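Local coordinates for pectate lyase (Bacillus, PDB 3VMV), which probably cleaves polygalacturonate by the pectate lyase reaction, as a secreted polysaccharide lyase family 1 enzyme built on a parallel beta-helix, at residues 23-28 and 32-37. Sequence-based numbering, arbitrary orientation.
Sequences EYASTG and QQLIDN
Leu-34, on the helix, lays its two methyl groups against the aliphatic part of Glu-23 on the neighbouring strand, and the two side chains cross at a slant. Taken outward from the backbone, CB of Glu-23 meets CD1 of Leu-34 at 3.6 Å, and the next carbon, CG, shifts to the other methyl, CD2, also at 3.6 Å. The chain then bends at chi2 (-75°), and Glu-23 CD stays 3.8 Å from Leu-34 CD2, with OE1 4.0 Å from the same methyl. The glutamate thus offers its methylene carbons as an apolar surface, and its carboxylate lies beside CD2. CD1 of Leu-34 also reaches toward CB of Ala-25, two residues along the strand, a looser apolar approach of 4.5 Å. In this polysaccharide lyase family 1 parallel beta-helix, strand 21-25 pairs with strand 48-52 near one end of the solenoid, and helix 28-40 lies against that end, consistent with the N-terminal helix that caps the solenoid in pectate lyases; Ile-50 of the second strand touches both Ala-25 and Leu-34. The turn joining strand to helix has Thr-27 at the N-cap, where its OG1 accepts a hydrogen bond from the backbone N of Gln-30. Gly-28 opens the helix, and its carbonyl O receives N of Gln-32 at 2.7 Å in a nearly straight bond (N-H...O 171°), an i to i+4 link of the first turn. CB of Gln-32 lies beside that same oxygen, and from there the end of the side chain leads away, bent at chi2 (66°). OE1 of its buried amide is held by the backbone N of Asp-67, while NE2 donates to OD1 of Asp-36 at 3.2 Å, approaching from above the carboxylate plane.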
# COMPACT_ATOMS: atom_id res chain seq x y z
N GLU A 23 22.05 3.15 -9.98
CA GLU A 23 21.97 2.45 -11.22
C GLU A 23 20.71 2.86 -11.91
O GLU A 23 19.71 3.22 -11.23
CB GLU A 23 21.93 0.94 -10.97
CG GLU A 23 23.26 0.35 -10.59
CD GLU A 23 24.25 0.21 -11.77
OE1 GLU A 23 23.86 0.12 -12.95
OE2 GLU A 23 25.45 0.12 -11.52
N TYR A 24 20.73 2.79 -13.22
CA TYR A 24 19.55 2.99 -14.02
C TYR A 24 19.18 1.69 -14.72
O TYR A 24 20.03 1.08 -15.39
CB TYR A 24 19.77 4.07 -15.04
CG TYR A 24 19.77 5.49 -14.49
CD1 TYR A 24 20.88 6.00 -13.82
CD2 TYR A 24 18.68 6.31 -14.69
CE1 TYR A 24 20.87 7.32 -13.33
CE2 TYR A 24 18.67 7.61 -14.24
CZ TYR A 24 19.76 8.10 -13.54
OH TYR A 24 19.71 9.40 -13.10
N ALA A 25 17.91 1.32 -14.62
CA ALA A 25 17.48 0.06 -15.22
C ALA A 25 16.23 0.27 -16.03
O ALA A 25 15.36 1.05 -15.66
CB ALA A 25 17.18 -0.95 -14.11
N SER A 26 16.09 -0.46 -17.12
CA SER A 26 14.90 -0.35 -17.94
C SER A 26 14.29 -1.70 -18.25
O SER A 26 13.37 -1.79 -19.03
CB SER A 26 15.20 0.39 -19.25
OG SER A 26 16.33 -0.18 -19.88
N THR A 27 14.80 -2.76 -17.62
CA THR A 27 14.16 -4.08 -17.76
C THR A 27 14.18 -4.78 -16.41
O THR A 27 14.99 -4.45 -15.52
CB THR A 27 14.92 -5.00 -18.76
OG1 THR A 27 16.22 -5.32 -18.21
CG2 THR A 27 15.06 -4.33 -20.16
N GLY A 28 13.30 -5.77 -16.24
CA GLY A 28 13.28 -6.51 -14.99
C GLY A 28 14.56 -7.30 -14.80
O GLY A 28 15.02 -7.47 -13.67
N GLN A 32 16.54 -7.18 -11.40
CA GLN A 32 16.77 -8.41 -10.62
C GLN A 32 18.28 -8.70 -10.47
O GLN A 32 18.75 -9.11 -9.40
CB GLN A 32 16.04 -9.61 -11.25
CG GLN A 32 15.93 -10.81 -10.29
CD GLN A 32 15.05 -10.44 -9.12
OE1 GLN A 32 13.86 -10.22 -9.31
NE2 GLN A 32 15.62 -10.38 -7.92
N GLN A 33 19.04 -8.48 -11.55
CA GLN A 33 20.48 -8.70 -11.47
C GLN A 33 21.15 -7.75 -10.52
O GLN A 33 22.07 -8.14 -9.79
CB GLN A 33 21.10 -8.56 -12.84
CG GLN A 33 20.77 -9.72 -13.66
CD GLN A 33 21.20 -9.52 -15.10
OE1 GLN A 33 22.03 -8.65 -15.39
NE2 GLN A 33 20.62 -10.30 -15.99
N LEU A 34 20.73 -6.48 -10.52
CA LEU A 34 21.31 -5.54 -9.59
C LEU A 34 21.10 -6.01 -8.14
O LEU A 34 22.03 -5.97 -7.32
CB LEU A 34 20.70 -4.16 -9.76
CG LEU A 34 21.08 -3.44 -11.06
CD1 LEU A 34 20.26 -2.21 -11.14
CD2 LEU A 34 22.58 -3.11 -11.04
N ILE A 35 19.89 -6.45 -7.84
CA ILE A 35 19.56 -6.92 -6.50
C ILE A 35 20.39 -8.15 -6.14
O ILE A 35 20.98 -8.20 -5.07
CB ILE A 35 18.07 -7.26 -6.41
CG1 ILE A 35 17.26 -5.95 -6.52
CG2 ILE A 35 17.77 -8.07 -5.14
CD1 ILE A 35 15.78 -6.16 -6.82
N ASP A 36 20.43 -9.13 -7.04
CA ASP A 36 21.08 -10.41 -6.73
C ASP A 36 22.60 -10.24 -6.70
O ASP A 36 23.26 -10.80 -5.81
CB ASP A 36 20.69 -11.47 -7.76
CG ASP A 36 19.19 -11.83 -7.72
OD1 ASP A 36 18.44 -11.35 -6.83
OD2 ASP A 36 18.77 -12.60 -8.60
N ASN A 37 23.14 -9.47 -7.63
CA ASN A 37 24.58 -9.24 -7.65
C ASN A 37 25.01 -8.55 -6.36
O ASN A 37 26.04 -8.91 -5.77
CB ASN A 37 24.97 -8.39 -8.85
CG ASN A 37 24.93 -9.15 -10.16
OD1 ASN A 37 24.83 -10.37 -10.18
ND2 ASN A 37 25.04 -8.42 -11.26